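Local structure of K5 lyase (Enterobacteria phage k1-5, 2X3H) at residues Ser249-Ser254 with Ser276-Lys281; Thr300-Asp305 with Asp327-Asn332; Val321-Ser326 with Asn360-Ser365. The protein acts as a trimeric phage tail-spike lyase, cleaving a glycosaminoglycan by elimination, probably the heparosan-like K5 capsule polysaccharide of its bacterial host. All blocks are in the same frame, centred on the assembly; numbering follows the deposited sequence.

Contact 1 of 3, residues Ser249-Ser254 with Ser276-Lys281; sequences SYNIVS and SNNLIK
Tyr250 and Asn277 lie side by side at one corner of a right-handed parallel beta-helix, and both point the same way. The phenol ring and the amide are nearly parallel, their planes 10° apart. The nearest carbons of the two side chains are Tyr250 CE1 and Asn277 CB, 3.9 Å apart. One face of the ring carries Ser249 CB, 3.7 Å above the plane and shifted toward the rim. Tyr250 OH hydrogen-bonds Asp309 of the second subunit. A water joins the two coils beside the ring: it donates to Asn277 OD1 at 2.9 Å and also binds Ser249 OG.

One step on, the amides of Asn251 and Asn278 lie side by side, their planes 9° apart. Asn278 OD1 accepts the backbone N of Asn251 at 3.1 Å, and Asn278 ND2 holds Ala248 O. This is a rung of an asparagine ladder, a feature known from parallel beta-helices. Asn278 CG stands anti to its carbonyl carbon (chi1 -60°), which turns the amide back over the preceding coil.

Beyond the corner the strands pair in parallel. Leu279 N donates to Asn251 O, Val253 N to Leu279 O and Lys281 N to Val253 O. Ile252 and Leu279 share one face with Ser254 and Lys281. The first two lean together there, alongside one another. Val253 and Ile280 meet on the other face, CB against CG1. The Lys281 chain bends at chi3, and its NZ makes a weak bond to Asn255 of the second subunit. That bend sets Lys281 CE 3.4 Å from Ser254 OG.

Contact 2 of 3, residues Thr300-Asp305 with Asp327-Asn332; sequences TNLISD and DNVINN
Asn328 OD1 takes two donors from Asn301, one on either face of its carbonyl plane. The backbone N of Asn301 comes at 2.9 Å and its side-chain ND2 at 3.0 Å. The second bond is the more bent, with 139° at the hydrogen. The two amides lie almost parallel, 2° apart, as in the asparagine ladders of parallel beta-helices. The other ends are satisfied too. Asn301 ND2 also reaches Pro275 O, Asn301 OD1 accepts Asn278 N, and Asn328 ND2 binds Gly298 O.

The backbones then pair in parallel through four bonds. Val329 N donates to Asn301 O and Ile303 N to Val329 O. Asn331 N reaches Ile303 O at 2.7 Å, and Asp305 N closes the run on Asn331 O. Leu302 CG is anti to its backbone N (chi1 180°), and the turn at chi2 brings CD1 against Val329 CG1. Polar ends at the margins find other chains. Asp305 OD2 accepts Ser304 OG of the third subunit. Ser304 OG in turn bonds Asp305 OD2 of the second subunit, and Asp327 OD1 forms a salt bridge with Arg394 of that same subunit.

Strand 279-286 borders strand 302-309 on one side, and strand 363-369 borders strand 329-336 on the other. Inside the coil, Ile330 packs on Val321 and Val323 of strand 321-323.

Contact 3 of 3, residues Val321-Ser326 with Asn360-Ser365; sequences VTVEGS and NNNYAS
Ser326, Asn362 and Asn360 have the most surface buried here, and they gather round the carbonyl of Gly325. Two successive coils of the parallel beta-helix meet at this corner. Gly325 O accepts twice, from opposite faces of its plane. Asn362 ND2 comes at 3.1 Å, well above the carbonyl plane, by a nearly straight bond of 170° at the hydrogen. Asn360 N comes from the other face, also at 3.1 Å.

Asn362 CG is anti to its carbonyl carbon (chi1 -59°), which directs the amide to the turn of the preceding coil at Gly325. The bond to Gly325 lies in the amide plane. The other end of that amide, OD1, accepts the backbone N of Asn328. The flat group is thus held at both ends. Val323 meets it from the opposite direction, with CG2 3.7 Å from Asn362 OD1. Phe355 of strand 349-355 packs on both Val323 and Asn362.

Ser326 lies against Asn360, where the backbones make a single bridge. Ser326 CA makes a CA-H...O contact with Asn360 O, 3.1 Å away, and Ser326 CB lies 3.7 Å from Asn360 CG.

The contact is therefore mainly polar, with little apolar packing. One backbone carbonyl holds two N-H donors of the next coil, one of them from a buried amide. The coils are thus joined by polar bonds, in the manner of an asparagine-ladder rung, at the turn between strands 321-323 and 329-336.

How the contacts relate
The three contacts join successive coils of one beta-helix. Contact 2 is the most buried, and contact 3 lies nearest the surface, with Ser326 and Asn360 partly exposed. Contacts 1 and 2 are runs of parallel strand pairing that add apolar pairs to backbone bonds. Contact 3 is smaller, stays at the corner and is mostly polar. Contacts 1 and 2 meet through strands 279-286 and 302-309, where Ile280 N lies 2.8 Å from Leu302 O, probably hydrogen-bonded. Contacts 2 and 3 meet at strands 329-336 and 363-369, and their segments alternate along the chain. Asn251, Asn278, Asn301, Asn328 and Asn362 line up as what is probably one asparagine ladder. All three contacts reach the second subunit.

Contact 1 of 3, residues Ser249-Ser254 with Ser276-Lys281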
loop_
_atom_site.group_PDB
_atom_site.type_symbol
_atom_site.label_atom_id
_atom_site.label_comp_id
_atom_site.label_asym_id
_atom_site.label_seq_id
_atom_site.Cartn_x
_atom_site.Cartn_y
_atom_site.Cartn_z
ATOM N N SER A 249 8.357 -19.261 3.055
ATOM C CA SER A 249 8.234 -18.520 1.803
ATOM C C SER A 249 6.797 -18.585 1.280
ATOM O O SER A 249 6.079 -19.559 1.527
ATOM C CB SER A 249 9.179 -19.098 0.739
ATOM O OG SER A 249 10.547 -19.002 1.111
ATOM N N TYR A 250 6.382 -17.559 0.542
ATOM C CA TYR A 250 5.077 -17.573 -0.124
ATOM C C TYR A 250 3.923 -17.547 0.872
ATOM O O TYR A 250 2.860 -18.130 0.622
ATOM C CB TYR A 250 4.932 -18.761 -1.099
ATOM C CG TYR A 250 6.172 -19.006 -1.936
ATOM C CD1 TYR A 250 6.689 -18.011 -2.760
ATOM C CD2 TYR A 250 6.824 -20.242 -1.901
ATOM C CE1 TYR A 250 7.849 -18.236 -3.518
ATOM C CE2 TYR A 250 7.969 -20.469 -2.651
ATOM C CZ TYR A 250 8.470 -19.469 -3.457
ATOM O OH TYR A 250 9.619 -19.723 -4.190
ATOM N N ASN A 251 4.139 -16.865 1.994
ATOM C CA ASN A 251 3.090 -16.648 2.984
ATOM C C ASN A 251 2.613 -15.212 2.925
ATOM O O ASN A 251 3.365 -14.333 2.506
ATOM C CB ASN A 251 3.629 -16.942 4.391
ATOM C CG ASN A 251 4.244 -18.324 4.497
ATOM O OD1 ASN A 251 5.476 -18.476 4.600
ATOM N ND2 ASN A 251 3.403 -19.334 4.453
ATOM N N ILE A 252 1.372 -14.977 3.347
ATOM C CA ILE A 252 0.874 -13.621 3.559
ATOM C C ILE A 252 0.530 -13.468 5.035
ATOM O O ILE A 252 -0.183 -14.298 5.581
ATOM C CB ILE A 252 -0.405 -13.331 2.727
ATOM C CG1 ILE A 252 -0.123 -13.526 1.229
ATOM C CG2 ILE A 252 -0.886 -11.898 3.001
ATOM C CD1 ILE A 252 -1.315 -13.236 0.332
ATOM N N VAL A 253 1.069 -12.428 5.667
ATOM C CA VAL A 253 0.735 -12.088 7.056
ATOM C C VAL A 253 0.045 -10.729 6.986
ATOM O O VAL A 253 0.588 -9.799 6.392
ATOM C CB VAL A 253 2.004 -11.945 7.916
ATOM C CG1 VAL A 253 1.636 -11.467 9.338
ATOM C CG2 VAL A 253 2.797 -13.265 7.944
ATOM N N SER A 254 -1.155 -10.614 7.553
ATOM C CA SER A 254 -1.965 -9.414 7.352
ATOM C C SER A 254 -2.746 -9.055 8.607
ATOM O O SER A 254 -3.174 -9.936 9.347
ATOM C CB SER A 254 -2.939 -9.613 6.189
ATOM O OG SER A 254 -3.575 -8.382 5.860
ATOM N N SER A 276 11.841 -15.578 3.217
ATOM C CA SER A 276 12.048 -14.868 1.953
ATOM C C SER A 276 10.774 -14.973 1.121
ATOM O O SER A 276 10.023 -15.943 1.243
ATOM C CB SER A 276 13.227 -15.496 1.188
ATOM O OG SER A 276 14.446 -15.406 1.920
ATOM N N ASN A 277 10.532 -13.995 0.248
ATOM C CA ASN A 277 9.357 -14.061 -0.611
ATOM C C ASN A 277 8.031 -14.138 0.176
ATOM O O ASN A 277 7.119 -14.878 -0.205
ATOM C CB ASN A 277 9.451 -15.254 -1.580
ATOM C CG ASN A 277 10.406 -15.009 -2.732
ATOM O OD1 ASN A 277 11.226 -15.875 -3.091
ATOM N ND2 ASN A 277 10.302 -13.848 -3.333
ATOM N N ASN A 278 7.937 -13.384 1.269
ATOM C CA ASN A 278 6.689 -13.265 2.019
ATOM C C ASN A 278 6.130 -11.868 1.916
ATOM O O ASN A 278 6.896 -10.908 1.748
ATOM C CB ASN A 278 6.935 -13.587 3.491
ATOM C CG ASN A 278 7.469 -14.984 3.679
ATOM O OD1 ASN A 278 6.729 -15.965 3.518
ATOM N ND2 ASN A 278 8.764 -15.091 4.010
ATOM N N LEU A 279 4.809 -11.770 2.040
ATOM C CA LEU A 279 4.120 -10.482 2.054
ATOM C C LEU A 279 3.606 -10.241 3.468
ATOM O O LEU A 279 2.908 -11.076 4.025
ATOM C CB LEU A 279 2.939 -10.522 1.068
ATOM C CG LEU A 279 1.961 -9.347 1.092
ATOM C CD1 LEU A 279 2.657 -8.023 0.771
ATOM C CD2 LEU A 279 0.832 -9.605 0.098
ATOM N N ILE A 280 3.970 -9.105 4.049
ATOM C CA ILE A 280 3.556 -8.774 5.419
ATOM C C ILE A 280 2.912 -7.402 5.332
ATOM O O ILE A 280 3.574 -6.431 4.976
ATOM C CB ILE A 280 4.759 -8.761 6.382
ATOM C CG1 ILE A 280 5.371 -10.167 6.466
ATOM C CG2 ILE A 280 4.340 -8.237 7.776
ATOM C CD1 ILE A 280 6.821 -10.163 6.957
ATOM N N LYS A 281 1.616 -7.328 5.607
ATOM C CA LYS A 281 0.881 -6.093 5.306
ATOM C C LYS A 281 -0.149 -5.707 6.373
ATOM O O LYS A 281 -1.003 -6.507 6.768
ATOM C CB LYS A 281 0.229 -6.192 3.928
ATOM C CG LYS A 281 -0.723 -7.358 3.783
ATOM C CD LYS A 281 -1.465 -7.352 2.442
ATOM C CE LYS A 281 -2.956 -7.609 2.656
ATOM N NZ LYS A 281 -3.755 -7.574 1.376
HETATM O O HOH W 1 11.946 -18.230 -1.551
#

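Contact 2 of 3, residues Thr300-Asp305 with Asp327-Asn332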
loop_
_atom_site.group_PDB
_atom_site.type_symbol
_atom_site.label_atom_id
_atom_site.label_comp_id
_atom_site.label_asym_id
_atom_site.label_seq_id
_atom_site.Cartn_x
_atom_site.Cartn_y
_atom_site.Cartn_z
ATOM N N THR A 300 13.754 -10.541 -0.619
ATOM C CA THR A 300 12.552 -10.329 -1.425
ATOM C C THR A 300 11.238 -10.501 -0.654
ATOM O O THR A 300 10.285 -11.094 -1.162
ATOM C CB THR A 300 12.590 -11.113 -2.769
ATOM O OG1 THR A 300 12.613 -12.522 -2.526
ATOM C CG2 THR A 300 13.835 -10.704 -3.562
ATOM N N ASN A 301 11.197 -9.978 0.574
ATOM C CA ASN A 301 9.943 -9.826 1.294
ATOM C C ASN A 301 9.373 -8.458 1.017
ATOM O O ASN A 301 10.128 -7.504 0.851
ATOM C CB ASN A 301 10.153 -9.986 2.802
ATOM C CG ASN A 301 10.727 -11.344 3.163
ATOM O OD1 ASN A 301 10.037 -12.373 3.052
ATOM N ND2 ASN A 301 11.987 -11.364 3.585
ATOM N N LEU A 302 8.046 -8.387 0.955
ATOM C CA LEU A 302 7.342 -7.121 0.743
ATOM C C LEU A 302 6.569 -6.817 2.010
ATOM O O LEU A 302 5.629 -7.535 2.359
ATOM C CB LEU A 302 6.389 -7.232 -0.450
ATOM C CG LEU A 302 5.555 -6.001 -0.831
ATOM C CD1 LEU A 302 6.354 -4.728 -0.870
ATOM C CD2 LEU A 302 4.847 -6.241 -2.174
ATOM N N ILE A 303 7.007 -5.775 2.710
ATOM C CA ILE A 303 6.392 -5.361 3.972
ATOM C C ILE A 303 5.713 -4.011 3.738
ATOM O O ILE A 303 6.342 -3.071 3.241
ATOM C CB ILE A 303 7.455 -5.245 5.056
ATOM C CG1 ILE A 303 8.071 -6.628 5.318
ATOM C CG2 ILE A 303 6.872 -4.595 6.312
ATOM C CD1 ILE A 303 9.407 -6.581 5.979
ATOM N N SER A 304 4.433 -3.912 4.075
ATOM C CA SER A 304 3.649 -2.763 3.613
ATOM C C SER A 304 2.648 -2.278 4.654
ATOM O O SER A 304 1.871 -3.074 5.173
ATOM C CB SER A 304 2.932 -3.140 2.311
ATOM O OG SER A 304 2.197 -2.049 1.789
ATOM N N ASP A 305 2.669 -0.971 4.937
ATOM C CA ASP A 305 1.689 -0.307 5.838
ATOM C C ASP A 305 1.904 -0.701 7.303
ATOM O O ASP A 305 1.239 -1.590 7.834
ATOM C CB ASP A 305 0.239 -0.531 5.376
ATOM C CG ASP A 305 -0.060 0.154 4.049
ATOM O OD1 ASP A 305 0.641 1.120 3.711
ATOM O OD2 ASP A 305 -0.996 -0.282 3.344
ATOM N N ASP A 327 17.236 -7.045 -0.894
ATOM C CA ASP A 327 16.167 -6.924 -1.878
ATOM C C ASP A 327 14.786 -6.967 -1.242
ATOM O O ASP A 327 13.835 -7.439 -1.860
ATOM C CB ASP A 327 16.296 -8.013 -2.944
ATOM C CG ASP A 327 17.593 -7.921 -3.703
ATOM O OD1 ASP A 327 17.822 -6.870 -4.335
ATOM O OD2 ASP A 327 18.363 -8.910 -3.687
ATOM N N ASN A 328 14.680 -6.481 -0.005
ATOM C CA ASN A 328 13.371 -6.330 0.624
ATOM C C ASN A 328 12.768 -4.963 0.368
ATOM O O ASN A 328 13.497 -4.009 0.115
ATOM C CB ASN A 328 13.496 -6.538 2.126
ATOM C CG ASN A 328 13.992 -7.916 2.461
ATOM O OD1 ASN A 328 13.253 -8.898 2.348
ATOM N ND2 ASN A 328 15.263 -8.010 2.851
ATOM N N VAL A 329 11.441 -4.885 0.450
ATOM C CA VAL A 329 10.727 -3.635 0.241
ATOM C C VAL A 329 9.950 -3.351 1.507
ATOM O O VAL A 329 9.208 -4.209 1.981
ATOM C CB VAL A 329 9.727 -3.761 -0.933
ATOM C CG1 VAL A 329 8.785 -2.530 -0.998
ATOM C CG2 VAL A 329 10.472 -3.984 -2.247
ATOM N N ILE A 330 10.126 -2.158 2.062
ATOM C CA ILE A 330 9.449 -1.783 3.297
ATOM C C ILE A 330 8.693 -0.493 2.980
ATOM O O ILE A 330 9.283 0.578 2.901
ATOM C CB ILE A 330 10.479 -1.565 4.435
ATOM C CG1 ILE A 330 11.291 -2.843 4.680
ATOM C CG2 ILE A 330 9.799 -1.097 5.717
ATOM C CD1 ILE A 330 12.702 -2.566 5.147
ATOM N N ASN A 331 7.384 -0.605 2.769
ATOM C CA ASN A 331 6.600 0.536 2.300
ATOM C C ASN A 331 5.711 1.125 3.395
ATOM O O ASN A 331 5.036 0.400 4.122
ATOM C CB ASN A 331 5.763 0.151 1.064
ATOM C CG ASN A 331 5.322 1.377 0.238
ATOM O OD1 ASN A 331 4.133 1.626 0.078
ATOM N ND2 ASN A 331 6.281 2.139 -0.280
ATOM N N ASN A 332 5.749 2.445 3.521
ATOM C CA ASN A 332 4.851 3.196 4.404
ATOM C C ASN A 332 4.989 2.841 5.880
ATOM O O ASN A 332 4.064 2.289 6.479
ATOM C CB ASN A 332 3.392 3.024 3.967
ATOM C CG ASN A 332 3.099 3.667 2.633
ATOM O OD1 ASN A 332 2.105 3.330 1.987
ATOM N ND2 ASN A 332 3.960 4.575 2.209
#

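Contact 3 of 3, residues Val321-Ser326 with Asn360-Ser365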
loop_
_atom_site.group_PDB
_atom_site.type_symbol
_atom_site.label_atom_id
_atom_site.label_comp_id
_atom_site.label_asym_id
_atom_site.label_seq_id
_atom_site.Cartn_x
_atom_site.Cartn_y
_atom_site.Cartn_z
ATOM N N VAL A 321 11.332 -0.247 11.515
ATOM C CA VAL A 321 11.651 -1.535 10.880
ATOM C C VAL A 321 13.169 -1.739 10.850
ATOM O O VAL A 321 13.920 -0.810 10.571
ATOM C CB VAL A 321 11.090 -1.608 9.426
ATOM C CG1 VAL A 321 11.411 -2.960 8.784
ATOM C CG2 VAL A 321 9.590 -1.338 9.406
ATOM N N THR A 322 13.619 -2.955 11.162
ATOM C CA THR A 322 15.016 -3.304 10.983
ATOM C C THR A 322 15.102 -4.346 9.877
ATOM O O THR A 322 14.168 -5.125 9.664
ATOM C CB THR A 322 15.669 -3.848 12.276
ATOM O OG1 THR A 322 15.277 -5.208 12.484
ATOM C CG2 THR A 322 15.264 -2.984 13.485
ATOM N N VAL A 323 16.206 -4.329 9.143
ATOM C CA VAL A 323 16.384 -5.321 8.087
ATOM C C VAL A 323 17.853 -5.676 7.984
ATOM O O VAL A 323 18.720 -4.785 8.007
ATOM C CB VAL A 323 15.826 -4.828 6.727
ATOM C CG1 VAL A 323 16.491 -3.502 6.326
ATOM C CG2 VAL A 323 16.009 -5.883 5.630
ATOM N N GLU A 324 18.129 -6.975 7.866
ATOM C CA GLU A 324 19.511 -7.455 7.763
ATOM C C GLU A 324 19.827 -8.059 6.385
ATOM O O GLU A 324 21.003 -8.183 5.991
ATOM C CB GLU A 324 19.773 -8.502 8.842
ATOM C CG GLU A 324 21.243 -8.829 9.024
ATOM C CD GLU A 324 21.514 -9.512 10.357
ATOM O OE1 GLU A 324 20.536 -9.811 11.090
ATOM O OE2 GLU A 324 22.713 -9.737 10.662
ATOM N N GLY A 325 18.778 -8.437 5.657
ATOM C CA GLY A 325 18.927 -9.161 4.396
ATOM C C GLY A 325 18.984 -8.278 3.167
ATOM O O GLY A 325 19.481 -7.144 3.219
ATOM N N SER A 326 18.455 -8.796 2.057
ATOM C CA SER A 326 18.619 -8.124 0.760
ATOM C C SER A 326 17.355 -8.095 -0.087
ATOM O O SER A 326 16.518 -9.005 -0.022
ATOM C CB SER A 326 19.708 -8.811 -0.038
ATOM O OG SER A 326 19.314 -10.124 -0.343
ATOM N N ASN A 360 21.523 -5.044 2.161
ATOM C CA ASN A 360 21.785 -4.468 0.851
ATOM C C ASN A 360 20.598 -4.507 -0.099
ATOM O O ASN A 360 19.764 -5.414 -0.048
ATOM C CB ASN A 360 22.977 -5.173 0.200
ATOM C CG ASN A 360 22.734 -6.656 -0.021
ATOM O OD1 ASN A 360 22.916 -7.475 0.906
ATOM N ND2 ASN A 360 22.359 -7.026 -1.246
ATOM N N ASN A 361 20.537 -3.511 -0.975
ATOM C CA ASN A 361 19.560 -3.463 -2.043
ATOM C C ASN A 361 18.120 -3.430 -1.550
ATOM O O ASN A 361 17.206 -3.890 -2.250
ATOM C CB ASN A 361 19.796 -4.610 -3.042
ATOM C CG ASN A 361 21.077 -4.417 -3.860
ATOM O OD1 ASN A 361 21.110 -3.608 -4.802
ATOM N ND2 ASN A 361 22.139 -5.153 -3.498
ATOM N N ASN A 362 17.924 -2.883 -0.347
ATOM C CA ASN A 362 16.576 -2.729 0.216
ATOM C C ASN A 362 15.989 -1.362 -0.092
ATOM O O ASN A 362 16.717 -0.433 -0.434
ATOM C CB ASN A 362 16.606 -2.934 1.729
ATOM C CG ASN A 362 17.127 -4.306 2.115
ATOM O OD1 ASN A 362 16.421 -5.314 1.948
ATOM N ND2 ASN A 362 18.340 -4.355 2.659
ATOM N N TYR A 363 14.669 -1.263 0.023
ATOM C CA TYR A 363 13.957 0.012 -0.163
ATOM C C TYR A 363 13.117 0.264 1.082
ATOM O O TYR A 363 12.491 -0.670 1.585
ATOM C CB TYR A 363 13.014 -0.073 -1.378
ATOM C CG TYR A 363 12.080 1.113 -1.504
ATOM C CD1 TYR A 363 12.476 2.250 -2.192
ATOM C CD2 TYR A 363 10.810 1.092 -0.948
ATOM C CE1 TYR A 363 11.636 3.363 -2.304
ATOM C CE2 TYR A 363 9.943 2.186 -1.077
ATOM C CZ TYR A 363 10.366 3.318 -1.750
ATOM O OH TYR A 363 9.512 4.400 -1.842
ATOM N N ALA A 364 13.057 1.512 1.561
ATOM C CA ALA A 364 12.104 1.847 2.637
ATOM C C ALA A 364 11.481 3.198 2.364
ATOM O O ALA A 364 12.193 4.142 2.019
ATOM C CB ALA A 364 12.817 1.869 3.997
ATOM N N SER A 365 10.169 3.305 2.532
ATOM C CA SER A 365 9.513 4.623 2.496
ATOM C C SER A 365 8.952 4.909 3.879
ATOM O O SER A 365 8.209 4.097 4.435
ATOM C CB SER A 365 8.435 4.694 1.410
ATOM O OG SER A 365 7.447 3.691 1.577
#